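Local coordinates for chitinase (Paenibacillus sp. FPU-7, PDB 5GZT), which probably hydrolyses chitin and chitodextrins at random internal beta-1,4 linkages between N-acetylglucosamine units, at residues K278-I283 and L476-L481; Y305-R310 and M621-S626. All coordinates share one frame; numbering follows the deposited sequence.

Both contacts lie in the first of two glycoside hydrolase family 18 domains and illustrate how a TIM barrel is tied together by side chains between strands that are not neighbours. Their segments alternate along the chain: 278-283, 305-310, 476-481, 621-626. Strand 264-284 pairs in parallel with both strands 303-312 and 619-623, so contact 1 starts from the strand that stands between the two partners of contact 2. The contact centres are about 10 Å apart, and they are joined directly by a probable hydrogen bond between Tyr-478 OH and Tyr-305 OH, 2.7 Å long. Side chains from four separate parts of the sequence thus meet inside the barrel.

Contact 1: K278-I283 and L476-L481; sequences KIVSYI and LDYINL
Lys-278 and Val-280 on strand 278-283 face Tyr-478 and Asn-480 on strand 478-481 across the inside of the TIM barrel, the two short strand axes passing 10.4 Å apart at 55°. They are not sheet neighbours, so side chains and one water span the gap. The main meeting is a CH-pi contact: Lys-278 CE sits over one face of the phenol, 3.5 Å from the centroid of the Tyr-478 ring and displaced toward its CD1-CE1 side. Bends at chi3 (-74°) and chi4 (-82°) curl the lysine chain over the ring and carry its amine past the rim. There NZ donates to a water at 2.9 Å, and the same water donates to Asp-477 O at 2.7 Å, bridging the two segments. On the CE2 side of the ring, Val-280 CG2 comes obliquely to Tyr-478 CE2 at 4.2 Å and also packs on the side chain of Asn-480. The far end of the tyrosine is held by its hydroxyl, which hydrogen-bonds to Glu-452 as well as to Tyr-305, while Met-528 of strand 527-532 packs against all four of the side chains named at the outset. The ammonium probably polarises the neighbouring CE hydrogens and strengthens their attraction to the ring. A buried lysine is therefore accommodated by dividing its tasks: methylene groups meet an aromatic face, and the amine reaches a backbone carbonyl through water.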
loop_
_atom_site.group_PDB
_atom_site.type_symbol
_atom_site.label_atom_id
_atom_site.label_comp_id
_atom_site.label_asym_id
_atom_site.label_seq_id
_atom_site.Cartn_x
_atom_site.Cartn_y
_atom_site.Cartn_z
ATOM N N LYS B 278 -5.266 -0.883 -0.307
ATOM C CA LYS B 278 -4.002 -0.592 0.363
ATOM C C LYS B 278 -2.813 -0.731 -0.618
ATOM O O LYS B 278 -2.790 -1.637 -1.487
ATOM C CB LYS B 278 -3.752 -1.542 1.525
ATOM C CG LYS B 278 -4.579 -1.299 2.769
ATOM C CD LYS B 278 -3.981 -2.116 3.930
ATOM C CE LYS B 278 -4.242 -3.605 3.870
ATOM N NZ LYS B 278 -5.627 -3.782 4.428
ATOM N N ILE B 279 -1.836 0.152 -0.459
ATOM C CA ILE B 279 -0.553 0.044 -1.186
ATOM C C ILE B 279 0.531 0.102 -0.171
ATOM O O ILE B 279 0.710 1.114 0.459
ATOM C CB ILE B 279 -0.382 1.112 -2.239
ATOM C CG1 ILE B 279 -1.510 1.007 -3.295
ATOM C CG2 ILE B 279 0.980 0.906 -2.903
ATOM C CD1 ILE B 279 -1.568 2.210 -4.209
ATOM N N VAL B 280 1.146 -1.040 0.092
ATOM C CA VAL B 280 2.220 -1.162 1.046
ATOM C C VAL B 280 3.573 -1.024 0.325
ATOM O O VAL B 280 3.961 -1.903 -0.420
ATOM C CB VAL B 280 2.177 -2.497 1.765
ATOM C CG1 VAL B 280 3.437 -2.714 2.594
ATOM C CG2 VAL B 280 0.959 -2.508 2.697
ATOM N N SER B 281 4.210 0.111 0.531
ATOM C CA SER B 281 5.553 0.412 0.023
ATOM C C SER B 281 6.656 0.096 1.037
ATOM O O SER B 281 6.749 0.758 2.052
ATOM C CB SER B 281 5.611 1.877 -0.434
ATOM O OG SER B 281 6.953 2.296 -0.754
ATOM N N TYR B 282 7.448 -0.940 0.795
ATOM C CA TYR B 282 8.616 -1.263 1.624
ATOM C C TYR B 282 9.673 -0.240 1.273
ATOM O O TYR B 282 9.869 0.053 0.087
ATOM C CB TYR B 282 9.200 -2.656 1.369
ATOM C CG TYR B 282 8.592 -3.766 2.196
ATOM C CD1 TYR B 282 7.449 -4.435 1.770
ATOM C CD2 TYR B 282 9.146 -4.169 3.388
ATOM C CE1 TYR B 282 6.905 -5.485 2.513
ATOM C CE2 TYR B 282 8.579 -5.204 4.130
ATOM C CZ TYR B 282 7.450 -5.862 3.697
ATOM O OH TYR B 282 6.891 -6.923 4.397
ATOM N N ILE B 283 10.335 0.304 2.298
ATOM C CA ILE B 283 11.387 1.307 2.156
ATOM C C ILE B 283 12.579 0.813 2.933
ATOM O O ILE B 283 12.449 0.526 4.096
ATOM C CB ILE B 283 10.942 2.654 2.732
ATOM C CG1 ILE B 283 10.051 3.375 1.721
ATOM C CG2 ILE B 283 12.151 3.540 3.069
ATOM C CD1 ILE B 283 10.794 4.329 0.791
ATOM N N LEU B 476 -4.393 -10.753 12.657
ATOM C CA LEU B 476 -3.703 -9.934 11.618
ATOM C C LEU B 476 -4.639 -9.023 10.849
ATOM O O LEU B 476 -5.649 -9.463 10.423
ATOM C CB LEU B 476 -2.980 -10.893 10.651
ATOM C CG LEU B 476 -2.014 -11.854 11.333
ATOM C CD1 LEU B 476 -1.458 -12.893 10.393
ATOM C CD2 LEU B 476 -0.878 -11.131 12.028
ATOM N N ASP B 477 -4.342 -7.750 10.672
ATOM C CA ASP B 477 -5.096 -6.962 9.685
ATOM C C ASP B 477 -4.990 -7.475 8.220
ATOM O O ASP B 477 -5.956 -7.347 7.402
ATOM C CB ASP B 477 -4.666 -5.497 9.725
ATOM C CG ASP B 477 -5.013 -4.813 11.060
ATOM O OD1 ASP B 477 -4.275 -5.112 12.027
ATOM O OD2 ASP B 477 -5.963 -3.966 11.078
ATOM N N TYR B 478 -3.818 -8.008 7.881
ATOM C CA TYR B 478 -3.580 -8.637 6.565
ATOM C C TYR B 478 -2.307 -9.409 6.545
ATOM O O TYR B 478 -1.419 -9.255 7.426
ATOM C CB TYR B 478 -3.616 -7.566 5.464
ATOM C CG TYR B 478 -2.782 -6.366 5.784
ATOM C CD1 TYR B 478 -3.276 -5.356 6.553
ATOM C CD2 TYR B 478 -1.467 -6.212 5.261
ATOM C CE1 TYR B 478 -2.520 -4.239 6.877
ATOM C CE2 TYR B 478 -0.711 -5.062 5.547
ATOM C CZ TYR B 478 -1.209 -4.100 6.375
ATOM O OH TYR B 478 -0.493 -2.959 6.666
ATOM N N ILE B 479 -2.235 -10.312 5.568
ATOM C CA ILE B 479 -1.026 -11.003 5.209
ATOM C C ILE B 479 -0.474 -10.374 3.899
ATOM O O ILE B 479 -1.162 -10.305 2.868
ATOM C CB ILE B 479 -1.273 -12.497 5.047
ATOM C CG1 ILE B 479 -1.782 -13.100 6.388
ATOM C CG2 ILE B 479 0.008 -13.194 4.642
ATOM C CD1 ILE B 479 -2.223 -14.519 6.264
ATOM N N ASN B 480 0.768 -9.908 3.984
ATOM C CA ASN B 480 1.573 -9.498 2.808
ATOM C C ASN B 480 2.234 -10.668 2.093
ATOM O O ASN B 480 3.224 -11.215 2.590
ATOM C CB ASN B 480 2.640 -8.534 3.245
ATOM C CG ASN B 480 2.075 -7.333 3.912
ATOM O OD1 ASN B 480 2.284 -7.137 5.103
ATOM N ND2 ASN B 480 1.396 -6.494 3.162
ATOM N N LEU B 481 1.688 -11.087 0.951
ATOM C CA LEU B 481 2.202 -12.264 0.278
ATOM C C LEU B 481 3.420 -11.965 -0.576
ATOM O O LEU B 481 3.362 -11.135 -1.478
ATOM C CB LEU B 481 1.152 -12.913 -0.594
ATOM C CG LEU B 481 -0.141 -13.437 0.001
ATOM C CD1 LEU B 481 -1.127 -13.770 -1.145
ATOM C CD2 LEU B 481 0.210 -14.679 0.825
HETATM O O HOH W 1 -6.941 -6.202 5.175
#

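Contact 2: Y305-R310 and M621-S626; sequences YYAFGR and MYWEYS
The rings of Phe-308 and Trp-623 are nearly parallel (17°) but slid so far apart that they barely overlap, their centroids (six-membered ring of the indole) 5.5 Å apart. Over the centre of one phenyl face lies the methyl of Ala-307; over one indole face, toward its rim, lies Glu-624 CG. In the TIM barrel, Trp-623 closes strand 619-623 and Phe-308 lies in the C-terminal half of 303-312, toward the end where family 18 enzymes carry their active site. Trp-623 CG lies anti to the backbone N (chi1 178°), extending the indole toward Ala-307 and Phe-308. Phe-308 CZ approaches Trp-623 CZ3 to 3.5 Å, and Ala-307 CB touches the same CZ3 at 3.7 Å. Cis peptide bonds precede Phe-308 and Glu-624, the first consistent with the methyl's place over the phenyl ring. Tyr-282, from the intervening strand 264-284, meets the indole as well. With an alanine in place of Phe-308, a gap would probably open beside CZ3 and CH2, leaving the indole to Ala-307, Glu-624 and Tyr-282. Beyond the tryptophan the chain is fastened by Glu-624 OE2, which accepts from Ser-626 N at 2.8 Å and, through its syn lone pair, from Ser-626 OG at 2.6 Å.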
loop_
_atom_site.group_PDB
_atom_site.type_symbol
_atom_site.label_atom_id
_atom_site.label_comp_id
_atom_site.label_asym_id
_atom_site.label_seq_id
_atom_site.Cartn_x
_atom_site.Cartn_y
_atom_site.Cartn_z
ATOM N N TYR B 305 6.410 0.682 4.960
ATOM C CA TYR B 305 7.047 -0.281 5.888
ATOM C C TYR B 305 8.552 0.023 5.933
ATOM O O TYR B 305 9.277 -0.057 4.871
ATOM C CB TYR B 305 6.894 -1.756 5.446
ATOM C CG TYR B 305 5.593 -2.411 5.738
ATOM C CD1 TYR B 305 4.446 -1.661 5.980
ATOM C CD2 TYR B 305 5.493 -3.803 5.803
ATOM C CE1 TYR B 305 3.263 -2.283 6.291
ATOM C CE2 TYR B 305 4.303 -4.418 6.108
ATOM C CZ TYR B 305 3.205 -3.650 6.377
ATOM O OH TYR B 305 1.952 -4.193 6.650
ATOM N N TYR B 306 9.061 0.347 7.142
ATOM C CA TYR B 306 10.499 0.584 7.319
ATOM C C TYR B 306 11.146 -0.758 7.462
ATOM O O TYR B 306 10.859 -1.517 8.394
ATOM C CB TYR B 306 10.807 1.481 8.518
ATOM C CG TYR B 306 12.264 1.934 8.610
ATOM C CD1 TYR B 306 12.764 2.852 7.722
ATOM C CD2 TYR B 306 13.111 1.432 9.572
ATOM C CE1 TYR B 306 14.084 3.277 7.792
ATOM C CE2 TYR B 306 14.427 1.868 9.679
ATOM C CZ TYR B 306 14.913 2.778 8.775
ATOM O OH TYR B 306 16.203 3.230 8.874
ATOM N N ALA B 307 11.981 -1.100 6.461
ATOM C CA ALA B 307 12.564 -2.389 6.363
ATOM C C ALA B 307 14.075 -2.290 6.690
ATOM O O ALA B 307 14.901 -1.967 5.804
ATOM C CB ALA B 307 12.377 -2.898 4.976
ATOM N N PHE B 308 14.503 -2.613 7.892
ATOM C CA PHE B 308 13.840 -3.427 8.888
ATOM C C PHE B 308 14.384 -3.067 10.288
ATOM O O PHE B 308 15.572 -2.580 10.478
ATOM C CB PHE B 308 14.222 -4.884 8.699
ATOM C CG PHE B 308 13.711 -5.508 7.411
ATOM C CD1 PHE B 308 12.373 -5.912 7.304
ATOM C CD2 PHE B 308 14.571 -5.790 6.370
ATOM C CE1 PHE B 308 11.906 -6.522 6.173
ATOM C CE2 PHE B 308 14.126 -6.383 5.202
ATOM C CZ PHE B 308 12.796 -6.748 5.091
ATOM N N GLY B 309 13.525 -3.347 11.260
ATOM C CA GLY B 309 13.971 -3.590 12.600
ATOM C C GLY B 309 14.504 -4.970 12.752
ATOM O O GLY B 309 14.116 -5.878 12.046
ATOM N N ARG B 310 15.405 -5.146 13.724
ATOM C CA ARG B 310 16.072 -6.406 13.938
ATOM C C ARG B 310 15.965 -6.917 15.383
ATOM O O ARG B 310 15.533 -6.214 16.317
ATOM C CB ARG B 310 17.516 -6.293 13.471
ATOM C CG ARG B 310 17.693 -6.185 11.947
ATOM C CD ARG B 310 17.233 -7.472 11.295
ATOM N NE ARG B 310 16.959 -7.455 9.869
ATOM C CZ ARG B 310 17.848 -7.726 8.913
ATOM N NH1 ARG B 310 19.106 -7.980 9.198
ATOM N NH2 ARG B 310 17.457 -7.767 7.651
ATOM N N MET B 621 1.291 -4.913 -2.456
ATOM C CA MET B 621 2.533 -4.682 -1.665
ATOM C C MET B 621 3.740 -4.780 -2.632
ATOM O O MET B 621 3.691 -5.589 -3.550
ATOM C CB MET B 621 2.713 -5.766 -0.593
ATOM C CG MET B 621 4.054 -5.717 0.120
ATOM S SD MET B 621 5.382 -6.632 -0.637
ATOM C CE MET B 621 5.018 -8.335 -0.160
ATOM N N TYR B 622 4.798 -4.003 -2.414
ATOM C CA TYR B 622 6.007 -4.153 -3.223
ATOM C C TYR B 622 7.320 -3.896 -2.503
ATOM O O TYR B 622 7.371 -3.063 -1.607
ATOM C CB TYR B 622 5.886 -3.267 -4.456
ATOM C CG TYR B 622 5.576 -1.781 -4.245
ATOM C CD1 TYR B 622 6.532 -0.874 -3.767
ATOM C CD2 TYR B 622 4.364 -1.284 -4.567
ATOM C CE1 TYR B 622 6.217 0.525 -3.600
ATOM C CE2 TYR B 622 4.069 0.063 -4.489
ATOM C CZ TYR B 622 5.003 0.978 -3.983
ATOM O OH TYR B 622 4.584 2.331 -3.935
ATOM N N TRP B 623 8.334 -4.678 -2.897
ATOM C CA TRP B 623 9.688 -4.591 -2.441
ATOM C C TRP B 623 10.535 -4.146 -3.621
ATOM O O TRP B 623 10.544 -4.865 -4.630
ATOM C CB TRP B 623 10.200 -5.982 -2.074
ATOM C CG TRP B 623 11.624 -5.927 -1.648
ATOM C CD1 TRP B 623 12.737 -6.093 -2.426
ATOM C CD2 TRP B 623 12.085 -5.667 -0.342
ATOM N NE1 TRP B 623 13.856 -5.940 -1.679
ATOM C CE2 TRP B 623 13.502 -5.661 -0.395
ATOM C CE3 TRP B 623 11.463 -5.437 0.865
ATOM C CZ2 TRP B 623 14.288 -5.403 0.721
ATOM C CZ3 TRP B 623 12.272 -5.173 2.005
ATOM C CH2 TRP B 623 13.645 -5.201 1.929
ATOM N N GLU B 624 11.225 -3.004 -3.574
ATOM C CA GLU B 624 11.066 -1.958 -2.584
ATOM C C GLU B 624 11.168 -0.606 -3.312
ATOM O O GLU B 624 11.698 -0.515 -4.434
ATOM C CB GLU B 624 12.054 -2.089 -1.392
ATOM C CG GLU B 624 13.535 -2.411 -1.680
ATOM C CD GLU B 624 14.377 -1.185 -1.975
ATOM O OE1 GLU B 624 15.571 -1.355 -2.013
ATOM O OE2 GLU B 624 13.853 -0.077 -2.224
ATOM N N TYR B 625 10.583 0.404 -2.690
ATOM C CA TYR B 625 10.271 1.697 -3.353
ATOM C C TYR B 625 11.466 2.318 -4.048
ATOM O O TYR B 625 11.287 2.893 -5.122
ATOM C CB TYR B 625 9.639 2.665 -2.372
ATOM C CG TYR B 625 9.185 3.999 -2.943
ATOM C CD1 TYR B 625 7.923 4.167 -3.441
ATOM C CD2 TYR B 625 10.053 5.116 -2.969
ATOM C CE1 TYR B 625 7.526 5.351 -4.040
ATOM C CE2 TYR B 625 9.618 6.337 -3.468
ATOM C CZ TYR B 625 8.376 6.445 -4.013
ATOM O OH TYR B 625 7.915 7.634 -4.564
ATOM N N SER B 626 12.658 2.177 -3.467
ATOM C CA SER B 626 13.845 2.880 -4.018
ATOM C C SER B 626 14.393 2.316 -5.328
ATOM O O SER B 626 15.295 2.907 -5.956
ATOM C CB SER B 626 14.973 2.922 -2.972
ATOM O OG SER B 626 15.696 1.684 -2.801
#